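Local atomic coordinates of phytase (Citrobacter braakii, PDB entry 3ZHC), a protein that belongs to branch 2 of the histidine phosphatase superfamily, a family of enzymes with an alpha/beta domain built round a mixed sheet. Residues R288-P291 against L292-I296; M295-T298 against A299-N303; W359-S363 against D364-W368; L414-F417 against S418-I421; L420-E423 against I424-P427. The protein carries 2 engineered substitutions. All coordinates share one frame; numbering follows the deposited sequence.

Contact 1 (R288-P291 against L292-I296); sequences RATP and LLDMI
Ala289, Thr290 and Pro291 pass their carbonyls to Leu293, Asp294 and Met295 in successive i to i+4 bonds of one helix, the straightest being Leu293 N to Ala289 O at 2.9 Å (170° at the hydrogen). Pro291 has no N-H to give to the turn before, and the helix kinks there. A water lies beside the kink. It probably donates to Arg288 O at 2.7 Å and accepts from Leu292 N at 3.0 Å. On one flank the CB of Ala289 meets Leu293 CD1 at 3.8 Å. On another, Thr290 and Asp294 lie side by side and point the same way, with Thr290 CG2 3.7 Å from Asp294 OD2. Their polar ends are held by other partners. Thr290 OG1 bonds to Arg286 O one turn back and also to Val426 N, while Asp294 OD1 forms a salt bridge with Arg425. Leu292 packs on strand 318-323 and Leu293 on helix 414-424. This is a proline kink in a largely buried stretch, a water next to the missing bond.

Contact 2 (M295-T298 against A299-N303); sequences MIDT and ALLTN
Thr298 and Thr302 carry the polar end of this contact, where helix 282-301 stops. Thr298 O takes two bonds from Thr302: one from the backbone N at 3.0 Å, almost straight at 174°, and one from OG1 at 3.1 Å. The two donors reach the oxygen from opposite faces of its carbonyl plane. OG1 can do this because it sits between the backbone N and the carbonyl carbon (chi1 63°), turned back over the last turn. Upstream, Ala299 N, Leu300 N and Leu301 N bond to Met295 O, Ile296 O and Asp297 O. The bond from Leu301 is the most bent of these three, at 139°. Thr302 then leaves the helical conformation.

Apolar contacts run beside these bonds. Ile296 CG2 lies alongside Leu300 CD2 at 4.1 Å. The methyl groups of Thr298 and Thr302, both CG2, approach to 3.9 Å.

One methyl meets a carboxylate instead: Leu301 CD1 comes to 3.1 Å from Asp297 OD1, a tight approach. In that carboxylate OD2 forms a salt bridge with Lys422 and OD1 a hydrogen bond with Ser418. Thr298 OG1 bonds to Asp294 O one turn back.

Leu300 and Ala299 face Val34 of strand 28-38. Leu300 also meets Phe417, and Leu301 packs on Leu414, so the helix end lies between the sheet and helix 414-424.

Contact 3 (W359-S363 against D364-W368); sequences WKRTS and DNTDW
Trp359 and Trp368 form the firm end of a beta hairpin. Their backbones exchange two bonds, Trp359 N to Trp368 O and Trp368 N to Trp359 O, both 2.7 Å. Lys360 and Asp367 follow as a non-hydrogen-bonded pair. Arg361 N then bonds to Thr366 O at 2.9 Å.

The side chain of Arg361 crosses Trp368. Trp368 CZ2 lies over one guanidinium face, 3.5 Å from Arg361 NH1, with the planes 49° apart. Asp364 OD2 approaches the guanidinium edge in its plane, but this salt bridge is long and weak, at 3.4 Å from Arg361 NH1.

The turn is looser and exposed to solvent. Asn365 N makes a weak bond back to Arg361 O. Asp364 is better tied to its own side of the turn. Its OD1 takes a 2.6 Å bond from Thr366 OG1, which in turn accepts from Trp368 NE1 at 2.8 Å. These bonds probably keep the carboxylate near Arg361, and electrostatics may add to the backbone bonds in ordering this exposed turn.

Contact 4 (L414-F417 against S418-I421); sequences LKSF and SRLI
Four i to i+4 backbone bonds link Leu414-Phe417 to Ser418-Ile421, which form the first turns of helix 414-424. Arg419 N to Lys415 O is the shortest at 2.8 Å, and Ile421 N to Phe417 O the longest at 3.2 Å.

Phe417 and Ile421 make the main side-chain contact. Their side chains cross at an angle, and Ile421 CD1 comes to 3.5 Å from Phe417 CE2 and 3.8 Å from CZ. Ile421 CG1 lies over one face of the ring. Phe417 has CG anti to the backbone N (chi1 178°), which sends the ring out from the helix, where Ile421 CD1 reaches back to it. This is the inner face of an amphipathic helix. There Phe417 also packs on Val369 of strand 366-375.

The outer face is polar. The first carbons of Arg419 run past the Lys415 carbonyl, with CB 3.3 Å from Lys415 O. The guanidinium ends beyond, near Ser416, and forms a weak, long ion pair with Glu404.

Ser416 OG ties the helix to a loop by a bond to Glu405 N, and also bonds to Ser413 OG just before the helix. Ser418 OG, besides its bond to Asp297, meets Lys422 NZ one turn on in the same helix.

Contact 5 (L420-E423 against I424-P427); sequences LIKE and IRVP
Ile424 folds its side chain back over the last helical turn and overlaps the Leu420 carbonyl. Ile424 CG1 lies 3.4 Å from Leu420 O, and CG2 and CD1 are each 3.5 Å away. CG1 sits between the backbone N and the carbonyl carbon (chi1 68°), and this brings both branches close to that oxygen. Ile424 N bonds to the same Leu420 O at 3.2 Å.

Arg425 makes the next bond, from its N to Ile421 O at 3.1 Å. Its side chain starts in the same way, with chi1 at 70°. CB and CG therefore lean on Ile421 O, and Arg425 CG is also 3.4 Å from Lys422 O. Arg425 then runs alongside Lys422, the two pointing the same way, with Lys422 CE 4.2 Å from Arg425 CD.

The charged ends part company. Each meets its own acid on helix 282-301, Asp297 for Lys422 and Asp294 for Arg425. These acids probably offset the repulsion between two like charges. A water at the guanidinium edge bridges weakly from Arg425 NH1 to Lys422 O.

Arg425 is the first residue to leave helical angles. The arrangement is a helix C-terminus running into a short extended link at Arg425 and Val426, with basic side chains joined to the acids of a neighbouring helix.

Overall arrangement
Going from the N terminus, contacts 1 and 2 come first, in series along helix 282-301 and sharing Met295 and Ile296. Contact 3 follows as the turn between strands 353-361 and 366-375. It is the one that closes a hairpin; the others are turns of helix or a helix end. Contact 4 lies on helix 414-424 and contact 5 runs off its end; they share Leu420 and Ile421. None nests within another. In space the two helices pair. Contact 1 meets contact 5 through Asp294 and packs on contact 4 through Leu293 and Ile296. Contact 2 meets contacts 4 and 5 through Asp297. Contact 3 joins contact 4 by Asp367 O and Leu414 N, tying the hairpin to the helix start.

Contact 1 (R288-P291 against L292-I296)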
loop_
_atom_site.group_PDB
_atom_site.type_symbol
_atom_site.label_atom_id
_atom_site.label_comp_id
_atom_site.label_asym_id
_atom_site.label_seq_id
_atom_site.Cartn_x
_atom_site.Cartn_y
_atom_site.Cartn_z
ATOM N N ARG B 288 -12.905 20.886 -9.063
ATOM C CA ARG B 288 -11.847 20.873 -10.104
ATOM C C ARG B 288 -12.078 19.866 -11.222
ATOM O O ARG B 288 -11.747 20.141 -12.356
ATOM C CB ARG B 288 -10.446 20.669 -9.483
ATOM C CG ARG B 288 -9.847 21.909 -8.910
ATOM C CD ARG B 288 -8.504 21.633 -8.226
ATOM N NE ARG B 288 -7.803 22.879 -7.826
ATOM C CZ ARG B 288 -6.798 22.967 -6.921
ATOM N NH1 ARG B 288 -6.331 21.878 -6.273
ATOM N NH2 ARG B 288 -6.250 24.169 -6.655
ATOM N N ALA B 289 -12.645 18.702 -10.887
ATOM C CA ALA B 289 -12.931 17.645 -11.885
ATOM C C ALA B 289 -14.219 17.853 -12.681
ATOM O O ALA B 289 -14.429 17.133 -13.653
ATOM C CB ALA B 289 -12.971 16.256 -11.206
ATOM N N THR B 290 -15.074 18.818 -12.291
ATOM C CA THR B 290 -16.438 18.973 -12.911
ATOM C C THR B 290 -16.448 19.131 -14.466
ATOM O O THR B 290 -17.165 18.357 -15.147
ATOM C CB THR B 290 -17.310 20.092 -12.182
ATOM O OG1 THR B 290 -17.705 19.611 -10.888
ATOM C CG2 THR B 290 -18.560 20.453 -12.973
ATOM N N PRO B 291 -15.671 20.100 -15.025
ATOM C CA PRO B 291 -15.612 20.241 -16.490
ATOM C C PRO B 291 -15.170 18.966 -17.220
ATOM O O PRO B 291 -15.774 18.613 -18.216
ATOM C CB PRO B 291 -14.589 21.351 -16.689
ATOM C CG PRO B 291 -14.637 22.116 -15.483
ATOM C CD PRO B 291 -14.888 21.161 -14.374
ATOM N N LEU B 292 -14.141 18.290 -16.717
ATOM C CA LEU B 292 -13.670 17.025 -17.329
ATOM C C LEU B 292 -14.725 15.907 -17.204
ATOM O O LEU B 292 -14.966 15.177 -18.170
ATOM C CB LEU B 292 -12.304 16.589 -16.767
ATOM C CG LEU B 292 -11.103 17.313 -17.391
ATOM C CD1 LEU B 292 -9.848 17.161 -16.528
ATOM C CD2 LEU B 292 -10.839 16.813 -18.827
ATOM N N LEU B 293 -15.343 15.793 -16.022
ATOM C CA LEU B 293 -16.467 14.848 -15.816
ATOM C C LEU B 293 -17.637 15.122 -16.786
ATOM O O LEU B 293 -18.209 14.174 -17.342
ATOM C CB LEU B 293 -16.947 14.875 -14.368
ATOM C CG LEU B 293 -15.945 14.268 -13.360
ATOM C CD1 LEU B 293 -16.325 14.614 -11.948
ATOM C CD2 LEU B 293 -15.844 12.762 -13.553
ATOM N N ASP B 294 -17.970 16.409 -16.989
ATOM C CA ASP B 294 -19.050 16.815 -17.944
ATOM C C ASP B 294 -18.708 16.449 -19.381
ATOM O O ASP B 294 -19.574 15.971 -20.119
ATOM C CB ASP B 294 -19.345 18.324 -17.860
ATOM C CG ASP B 294 -20.065 18.732 -16.563
ATOM O OD1 ASP B 294 -20.551 17.855 -15.779
ATOM O OD2 ASP B 294 -20.150 19.958 -16.329
ATOM N N MET B 295 -17.440 16.685 -19.768
ATOM C CA MET B 295 -16.907 16.305 -21.097
ATOM C C MET B 295 -16.951 14.797 -21.281
ATOM O O MET B 295 -17.449 14.316 -22.291
ATOM C CB MET B 295 -15.459 16.810 -21.266
ATOM C CG MET B 295 -14.804 16.579 -22.676
ATOM S SD MET B 295 -15.645 17.456 -24.034
ATOM C CE MET B 295 -15.239 19.151 -23.628
ATOM N N ILE B 296 -16.429 14.055 -20.293
ATOM C CA ILE B 296 -16.416 12.572 -20.330
ATOM C C ILE B 296 -17.830 12.019 -20.484
ATOM O O ILE B 296 -18.064 11.099 -21.285
ATOM C CB ILE B 296 -15.775 11.972 -19.052
ATOM C CG1 ILE B 296 -14.271 12.245 -18.996
ATOM C CG2 ILE B 296 -16.007 10.451 -18.972
ATOM C CD1 ILE B 296 -13.706 12.195 -17.585
HETATM O O HOH W 1 -11.973 19.353 -14.938
#

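Contact 2 (M295-T298 against A299-N303)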
loop_
_atom_site.group_PDB
_atom_site.type_symbol
_atom_site.label_atom_id
_atom_site.label_comp_id
_atom_site.label_asym_id
_atom_site.label_seq_id
_atom_site.Cartn_x
_atom_site.Cartn_y
_atom_site.Cartn_z
ATOM N N MET B 295 -17.440 16.685 -19.768
ATOM C CA MET B 295 -16.907 16.305 -21.097
ATOM C C MET B 295 -16.951 14.797 -21.281
ATOM O O MET B 295 -17.449 14.316 -22.291
ATOM C CB MET B 295 -15.459 16.810 -21.266
ATOM C CG MET B 295 -14.804 16.579 -22.676
ATOM S SD MET B 295 -15.645 17.456 -24.034
ATOM C CE MET B 295 -15.239 19.151 -23.628
ATOM N N ILE B 296 -16.429 14.055 -20.293
ATOM C CA ILE B 296 -16.416 12.572 -20.330
ATOM C C ILE B 296 -17.830 12.019 -20.484
ATOM O O ILE B 296 -18.064 11.099 -21.285
ATOM C CB ILE B 296 -15.775 11.972 -19.052
ATOM C CG1 ILE B 296 -14.271 12.245 -18.996
ATOM C CG2 ILE B 296 -16.007 10.451 -18.972
ATOM C CD1 ILE B 296 -13.706 12.195 -17.585
ATOM N N ASP B 297 -18.766 12.597 -19.710
ATOM C CA ASP B 297 -20.156 12.168 -19.692
ATOM C C ASP B 297 -20.828 12.423 -21.063
ATOM O O ASP B 297 -21.394 11.498 -21.663
ATOM C CB ASP B 297 -20.909 12.872 -18.547
ATOM C CG ASP B 297 -22.271 12.292 -18.287
ATOM O OD1 ASP B 297 -22.526 11.107 -18.613
ATOM O OD2 ASP B 297 -23.102 13.032 -17.741
ATOM N N THR B 298 -20.744 13.674 -21.541
ATOM C CA THR B 298 -21.250 14.062 -22.869
ATOM C C THR B 298 -20.692 13.159 -23.986
ATOM O O THR B 298 -21.449 12.673 -24.832
ATOM C CB THR B 298 -20.892 15.528 -23.219
ATOM O OG1 THR B 298 -21.447 16.414 -22.238
ATOM C CG2 THR B 298 -21.419 15.907 -24.604
ATOM N N ALA B 299 -19.373 12.940 -23.966
ATOM C CA ALA B 299 -18.694 12.137 -25.002
ATOM C C ALA B 299 -19.153 10.676 -25.035
ATOM O O ALA B 299 -19.223 10.082 -26.098
ATOM C CB ALA B 299 -17.171 12.217 -24.835
ATOM N N LEU B 300 -19.458 10.119 -23.864
ATOM C CA LEU B 300 -19.963 8.738 -23.744
ATOM C C LEU B 300 -21.484 8.606 -24.008
ATOM O O LEU B 300 -21.926 7.563 -24.486
ATOM C CB LEU B 300 -19.595 8.145 -22.366
ATOM C CG LEU B 300 -18.272 7.355 -22.250
ATOM C CD1 LEU B 300 -17.168 7.864 -23.159
ATOM C CD2 LEU B 300 -17.799 7.302 -20.786
ATOM N N LEU B 301 -22.260 9.664 -23.716
ATOM C CA LEU B 301 -23.749 9.627 -23.832
ATOM C C LEU B 301 -24.388 10.062 -25.152
ATOM O O LEU B 301 -25.305 9.386 -25.628
ATOM C CB LEU B 301 -24.397 10.490 -22.726
ATOM C CG LEU B 301 -24.365 9.984 -21.309
ATOM C CD1 LEU B 301 -25.084 10.992 -20.435
ATOM C CD2 LEU B 301 -25.011 8.619 -21.204
ATOM N N THR B 302 -23.935 11.177 -25.733
ATOM C CA THR B 302 -24.675 11.759 -26.881
ATOM C C THR B 302 -24.574 10.970 -28.182
ATOM O O THR B 302 -23.593 10.262 -28.428
ATOM C CB THR B 302 -24.285 13.226 -27.165
ATOM O OG1 THR B 302 -22.907 13.309 -27.544
ATOM C CG2 THR B 302 -24.563 14.094 -25.922
ATOM N N ASN B 303 -25.633 11.116 -28.995
ATOM C CA ASN B 303 -25.732 10.540 -30.330
ATOM C C ASN B 303 -25.573 11.639 -31.415
ATOM O O ASN B 303 -25.921 11.422 -32.579
ATOM C CB ASN B 303 -27.070 9.774 -30.472
ATOM C CG ASN B 303 -27.131 8.494 -29.580
ATOM O OD1 ASN B 303 -28.113 8.271 -28.854
ATOM N ND2 ASN B 303 -26.075 7.663 -29.639
#

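Contact 3 (W359-S363 against D364-W368)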
loop_
_atom_site.group_PDB
_atom_site.type_symbol
_atom_site.label_atom_id
_atom_site.label_comp_id
_atom_site.label_asym_id
_atom_site.label_seq_id
_atom_site.Cartn_x
_atom_site.Cartn_y
_atom_site.Cartn_z
ATOM N N TRP B 359 -18.670 -0.027 -23.653
ATOM C CA TRP B 359 -18.904 -1.346 -24.225
ATOM C C TRP B 359 -20.408 -1.580 -24.426
ATOM O O TRP B 359 -21.215 -1.234 -23.542
ATOM C CB TRP B 359 -18.348 -2.426 -23.304
ATOM C CG TRP B 359 -16.888 -2.433 -23.204
ATOM C CD1 TRP B 359 -16.120 -1.701 -22.343
ATOM C CD2 TRP B 359 -15.988 -3.211 -23.990
ATOM N NE1 TRP B 359 -14.788 -1.978 -22.547
ATOM C CE2 TRP B 359 -14.676 -2.905 -23.552
ATOM C CE3 TRP B 359 -16.159 -4.148 -25.029
ATOM C CZ2 TRP B 359 -13.529 -3.500 -24.119
ATOM C CZ3 TRP B 359 -15.011 -4.749 -25.599
ATOM C CH2 TRP B 359 -13.718 -4.417 -25.139
ATOM N N LYS B 360 -20.783 -2.160 -25.579
ATOM C CA LYS B 360 -22.178 -2.538 -25.865
ATOM C C LYS B 360 -22.279 -4.051 -25.747
ATOM O O LYS B 360 -21.519 -4.772 -26.402
ATOM C CB LYS B 360 -22.621 -2.101 -27.262
ATOM C CG LYS B 360 -24.147 -2.335 -27.539
ATOM C CD LYS B 360 -24.571 -1.968 -28.969
ATOM C CE LYS B 360 -24.106 -3.022 -30.000
ATOM N NZ LYS B 360 -24.662 -2.766 -31.393
ATOM N N ARG B 361 -23.209 -4.528 -24.914
ATOM C CA ARG B 361 -23.478 -5.962 -24.785
ATOM C C ARG B 361 -24.332 -6.326 -25.992
ATOM O O ARG B 361 -25.396 -5.733 -26.201
ATOM C CB ARG B 361 -24.201 -6.260 -23.490
ATOM C CG ARG B 361 -24.496 -7.752 -23.215
ATOM C CD ARG B 361 -25.475 -7.900 -22.030
ATOM N NE ARG B 361 -24.838 -8.041 -20.725
ATOM C CZ ARG B 361 -25.444 -7.819 -19.547
ATOM N NH1 ARG B 361 -26.736 -7.420 -19.468
ATOM N NH2 ARG B 361 -24.750 -7.993 -18.422
ATOM N N THR B 362 -23.857 -7.294 -26.788
ATOM C CA THR B 362 -24.534 -7.721 -28.039
ATOM C C THR B 362 -25.930 -8.303 -27.828
ATOM O O THR B 362 -26.849 -7.995 -28.600
ATOM C CB THR B 362 -23.699 -8.793 -28.803
ATOM O OG1 THR B 362 -22.340 -8.367 -28.905
ATOM C CG2 THR B 362 -24.270 -9.042 -30.210
ATOM N N SER B 363 -26.077 -9.137 -26.790
ATOM C CA SER B 363 -27.351 -9.865 -26.520
ATOM C C SER B 363 -28.597 -8.979 -26.312
ATOM O O SER B 363 -29.717 -9.393 -26.674
ATOM C CB SER B 363 -27.186 -10.813 -25.321
ATOM O OG SER B 363 -26.787 -10.101 -24.167
ATOM N N ASP B 364 -28.412 -7.780 -25.743
ATOM C CA ASP B 364 -29.550 -6.818 -25.509
ATOM C C ASP B 364 -29.270 -5.330 -25.888
ATOM O O ASP B 364 -30.102 -4.456 -25.612
ATOM C CB ASP B 364 -30.033 -6.930 -24.040
ATOM C CG ASP B 364 -28.913 -6.722 -23.020
ATOM O OD1 ASP B 364 -27.801 -6.321 -23.428
ATOM O OD2 ASP B 364 -29.150 -6.965 -21.810
ATOM N N ASN B 365 -28.116 -5.062 -26.520
ATOM C CA ASN B 365 -27.690 -3.695 -26.900
ATOM C C ASN B 365 -27.626 -2.687 -25.706
ATOM O O ASN B 365 -27.838 -1.484 -25.892
ATOM C CB ASN B 365 -28.552 -3.181 -28.074
ATOM C CG ASN B 365 -28.501 -4.127 -29.305
ATOM O OD1 ASN B 365 -27.667 -5.051 -29.375
ATOM N ND2 ASN B 365 -29.388 -3.892 -30.265
ATOM N N THR B 366 -27.321 -3.213 -24.501
ATOM C CA THR B 366 -27.149 -2.408 -23.287
ATOM C C THR B 366 -25.726 -1.860 -23.231
ATOM O O THR B 366 -24.771 -2.590 -23.515
ATOM C CB THR B 366 -27.408 -3.221 -21.992
ATOM O OG1 THR B 366 -26.668 -4.432 -22.036
ATOM C CG2 THR B 366 -28.877 -3.549 -21.846
ATOM N N ASP B 367 -25.591 -0.585 -22.854
ATOM C CA ASP B 367 -24.284 0.104 -22.803
ATOM C C ASP B 367 -23.680 0.091 -21.388
ATOM O O ASP B 367 -24.365 0.392 -20.405
ATOM C CB ASP B 367 -24.428 1.528 -23.310
ATOM C CG ASP B 367 -24.939 1.588 -24.763
ATOM O OD1 ASP B 367 -24.448 0.804 -25.617
ATOM O OD2 ASP B 367 -25.826 2.424 -25.043
ATOM N N TRP B 368 -22.386 -0.265 -21.317
ATOM C CA TRP B 368 -21.635 -0.384 -20.065
ATOM C C TRP B 368 -20.317 0.388 -20.149
ATOM O O TRP B 368 -19.748 0.529 -21.232
ATOM C CB TRP B 368 -21.381 -1.863 -19.749
ATOM C CG TRP B 368 -22.661 -2.677 -19.803
ATOM C CD1 TRP B 368 -23.216 -3.259 -20.916
ATOM C CD2 TRP B 368 -23.543 -2.975 -18.716
ATOM N NE1 TRP B 368 -24.381 -3.906 -20.587
ATOM C CE2 TRP B 368 -24.611 -3.753 -19.245
ATOM C CE3 TRP B 368 -23.536 -2.675 -17.344
ATOM C CZ2 TRP B 368 -25.665 -4.231 -18.444
ATOM C CZ3 TRP B 368 -24.588 -3.150 -16.545
ATOM C CH2 TRP B 368 -25.636 -3.919 -17.100
#

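Contact 4 (L414-F417 against S418-I421)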
loop_
_atom_site.group_PDB
_atom_site.type_symbol
_atom_site.label_atom_id
_atom_site.label_comp_id
_atom_site.label_asym_id
_atom_site.label_seq_id
_atom_site.Cartn_x
_atom_site.Cartn_y
_atom_site.Cartn_z
ATOM N N LEU B 414 -24.289 2.365 -18.305
ATOM C CA LEU B 414 -24.138 3.723 -18.849
ATOM C C LEU B 414 -24.888 4.792 -18.005
ATOM O O LEU B 414 -24.300 5.842 -17.679
ATOM C CB LEU B 414 -24.592 3.770 -20.316
ATOM C CG LEU B 414 -24.321 5.051 -21.107
ATOM C CD1 LEU B 414 -22.822 5.312 -21.240
ATOM C CD2 LEU B 414 -24.972 4.955 -22.466
ATOM N N LYS B 415 -26.159 4.522 -17.651
ATOM C CA LYS B 415 -26.958 5.478 -16.854
ATOM C C LYS B 415 -26.448 5.575 -15.402
ATOM O O LYS B 415 -26.480 6.636 -14.819
ATOM C CB LYS B 415 -28.461 5.138 -16.904
ATOM C CG LYS B 415 -29.083 5.345 -18.301
ATOM C CD LYS B 415 -30.624 5.304 -18.275
ATOM C CE LYS B 415 -31.149 3.969 -17.759
ATOM N NZ LYS B 415 -32.644 3.927 -17.715
ATOM N N SER B 416 -25.980 4.441 -14.839
ATOM C CA SER B 416 -25.377 4.428 -13.478
ATOM C C SER B 416 -24.092 5.259 -13.450
ATOM O O SER B 416 -23.831 5.969 -12.477
ATOM C CB SER B 416 -25.055 3.002 -12.983
ATOM O OG SER B 416 -26.201 2.326 -12.542
ATOM N N PHE B 417 -23.291 5.150 -14.524
ATOM C CA PHE B 417 -22.074 5.946 -14.670
ATOM C C PHE B 417 -22.427 7.428 -14.745
ATOM O O PHE B 417 -21.867 8.236 -14.000
ATOM C CB PHE B 417 -21.257 5.521 -15.915
ATOM C CG PHE B 417 -20.013 6.344 -16.131
ATOM C CD1 PHE B 417 -18.885 6.145 -15.325
ATOM C CD2 PHE B 417 -19.964 7.325 -17.130
ATOM C CE1 PHE B 417 -17.711 6.914 -15.509
ATOM C CE2 PHE B 417 -18.799 8.098 -17.324
ATOM C CZ PHE B 417 -17.669 7.887 -16.506
ATOM N N SER B 418 -23.361 7.769 -15.638
ATOM C CA SER B 418 -23.806 9.161 -15.820
ATOM C C SER B 418 -24.428 9.755 -14.544
ATOM O O SER B 418 -24.173 10.899 -14.214
ATOM C CB SER B 418 -24.801 9.261 -16.976
ATOM O OG SER B 418 -25.089 10.607 -17.278
ATOM N N ARG B 419 -25.236 8.962 -13.838
ATOM C CA ARG B 419 -25.891 9.425 -12.591
ATOM C C ARG B 419 -24.897 9.646 -11.436
ATOM O O ARG B 419 -25.120 10.506 -10.598
ATOM C CB ARG B 419 -27.064 8.488 -12.187
ATOM C CG ARG B 419 -28.355 8.785 -13.020
ATOM C CD ARG B 419 -29.570 7.845 -12.693
ATOM N NE ARG B 419 -29.694 7.555 -11.245
ATOM C CZ ARG B 419 -29.291 6.423 -10.623
ATOM N NH1 ARG B 419 -28.722 5.393 -11.295
ATOM N NH2 ARG B 419 -29.469 6.313 -9.301
ATOM N N LEU B 420 -23.815 8.870 -11.412
ATOM C CA LEU B 420 -22.721 9.076 -10.438
ATOM C C LEU B 420 -22.028 10.413 -10.694
ATOM O O LEU B 420 -21.653 11.108 -9.748
ATOM C CB LEU B 420 -21.718 7.938 -10.519
ATOM C CG LEU B 420 -20.585 7.875 -9.511
ATOM C CD1 LEU B 420 -21.099 7.883 -8.072
ATOM C CD2 LEU B 420 -19.783 6.631 -9.781
ATOM N N ILE B 421 -21.870 10.760 -11.983
ATOM C CA ILE B 421 -21.310 12.048 -12.400
ATOM C C ILE B 421 -22.226 13.211 -11.976
ATOM O O ILE B 421 -21.734 14.254 -11.566
ATOM C CB ILE B 421 -20.985 12.079 -13.948
ATOM C CG1 ILE B 421 -19.764 11.197 -14.233
ATOM C CG2 ILE B 421 -20.744 13.495 -14.452
ATOM C CD1 ILE B 421 -19.320 11.174 -15.673
#

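Contact 5 (L420-E423 against I424-P427)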
loop_
_atom_site.group_PDB
_atom_site.type_symbol
_atom_site.label_atom_id
_atom_site.label_comp_id
_atom_site.label_asym_id
_atom_site.label_seq_id
_atom_site.Cartn_x
_atom_site.Cartn_y
_atom_site.Cartn_z
ATOM N N LEU B 420 -23.815 8.870 -11.412
ATOM C CA LEU B 420 -22.721 9.076 -10.438
ATOM C C LEU B 420 -22.028 10.413 -10.694
ATOM O O LEU B 420 -21.653 11.108 -9.748
ATOM C CB LEU B 420 -21.718 7.938 -10.519
ATOM C CG LEU B 420 -20.585 7.875 -9.511
ATOM C CD1 LEU B 420 -21.099 7.883 -8.072
ATOM C CD2 LEU B 420 -19.783 6.631 -9.781
ATOM N N ILE B 421 -21.870 10.760 -11.983
ATOM C CA ILE B 421 -21.310 12.048 -12.400
ATOM C C ILE B 421 -22.226 13.211 -11.976
ATOM O O ILE B 421 -21.734 14.254 -11.566
ATOM C CB ILE B 421 -20.985 12.079 -13.948
ATOM C CG1 ILE B 421 -19.764 11.197 -14.233
ATOM C CG2 ILE B 421 -20.744 13.495 -14.452
ATOM C CD1 ILE B 421 -19.320 11.174 -15.673
ATOM N N LYS B 422 -23.547 13.024 -12.070
ATOM C CA LYS B 422 -24.508 14.047 -11.592
ATOM C C LYS B 422 -24.400 14.300 -10.087
ATOM O O LYS B 422 -24.485 15.447 -9.640
ATOM C CB LYS B 422 -25.958 13.653 -11.886
ATOM C CG LYS B 422 -26.357 13.474 -13.352
ATOM C CD LYS B 422 -25.967 14.650 -14.231
ATOM C CE LYS B 422 -24.800 14.338 -15.116
ATOM N NZ LYS B 422 -25.251 13.465 -16.239
ATOM N N GLU B 423 -24.217 13.231 -9.321
ATOM C CA GLU B 423 -24.135 13.328 -7.869
ATOM C C GLU B 423 -22.893 14.075 -7.395
ATOM O O GLU B 423 -22.986 14.942 -6.529
ATOM C CB GLU B 423 -24.183 11.924 -7.238
ATOM C CG GLU B 423 -24.191 11.942 -5.690
ATOM C CD GLU B 423 -24.587 10.624 -5.086
ATOM O OE1 GLU B 423 -25.634 10.059 -5.509
ATOM O OE2 GLU B 423 -23.861 10.149 -4.183
ATOM N N ILE B 424 -21.747 13.738 -7.970
ATOM C CA ILE B 424 -20.463 14.329 -7.565
ATOM C C ILE B 424 -20.174 15.745 -8.145
ATOM O O ILE B 424 -19.485 16.528 -7.498
ATOM C CB ILE B 424 -19.252 13.333 -7.851
ATOM C CG1 ILE B 424 -19.004 13.137 -9.352
ATOM C CG2 ILE B 424 -19.498 11.998 -7.138
ATOM C CD1 ILE B 424 -18.232 11.810 -9.710
ATOM N N ARG B 425 -20.699 16.064 -9.327
ATOM C CA ARG B 425 -20.379 17.356 -9.987
ATOM C C ARG B 425 -20.854 18.589 -9.205
ATOM O O ARG B 425 -21.855 18.538 -8.519
ATOM C CB ARG B 425 -20.935 17.410 -11.420
ATOM C CG ARG B 425 -22.446 17.499 -11.519
ATOM C CD ARG B 425 -22.909 17.384 -12.935
ATOM N NE ARG B 425 -22.440 18.481 -13.783
ATOM C CZ ARG B 425 -22.981 19.701 -13.844
ATOM N NH1 ARG B 425 -24.041 20.044 -13.091
ATOM N NH2 ARG B 425 -22.460 20.597 -14.665
ATOM N N VAL B 426 -20.101 19.681 -9.332
ATOM C CA VAL B 426 -20.415 20.954 -8.710
ATOM C C VAL B 426 -20.938 21.845 -9.851
ATOM O O VAL B 426 -20.153 22.280 -10.678
ATOM C CB VAL B 426 -19.181 21.562 -8.021
ATOM C CG1 VAL B 426 -19.500 22.933 -7.401
ATOM C CG2 VAL B 426 -18.650 20.607 -6.969
ATOM N N PRO B 427 -22.282 22.114 -9.899
ATOM C CA PRO B 427 -22.870 22.886 -11.044
ATOM C C PRO B 427 -22.265 24.294 -11.265
ATOM O O PRO B 427 -22.182 24.765 -12.414
ATOM C CB PRO B 427 -24.377 22.944 -10.701
ATOM C CG PRO B 427 -24.465 22.652 -9.278
ATOM C CD PRO B 427 -23.314 21.764 -8.909
HETATM O O HOH W 2 -25.822 18.325 -10.725
#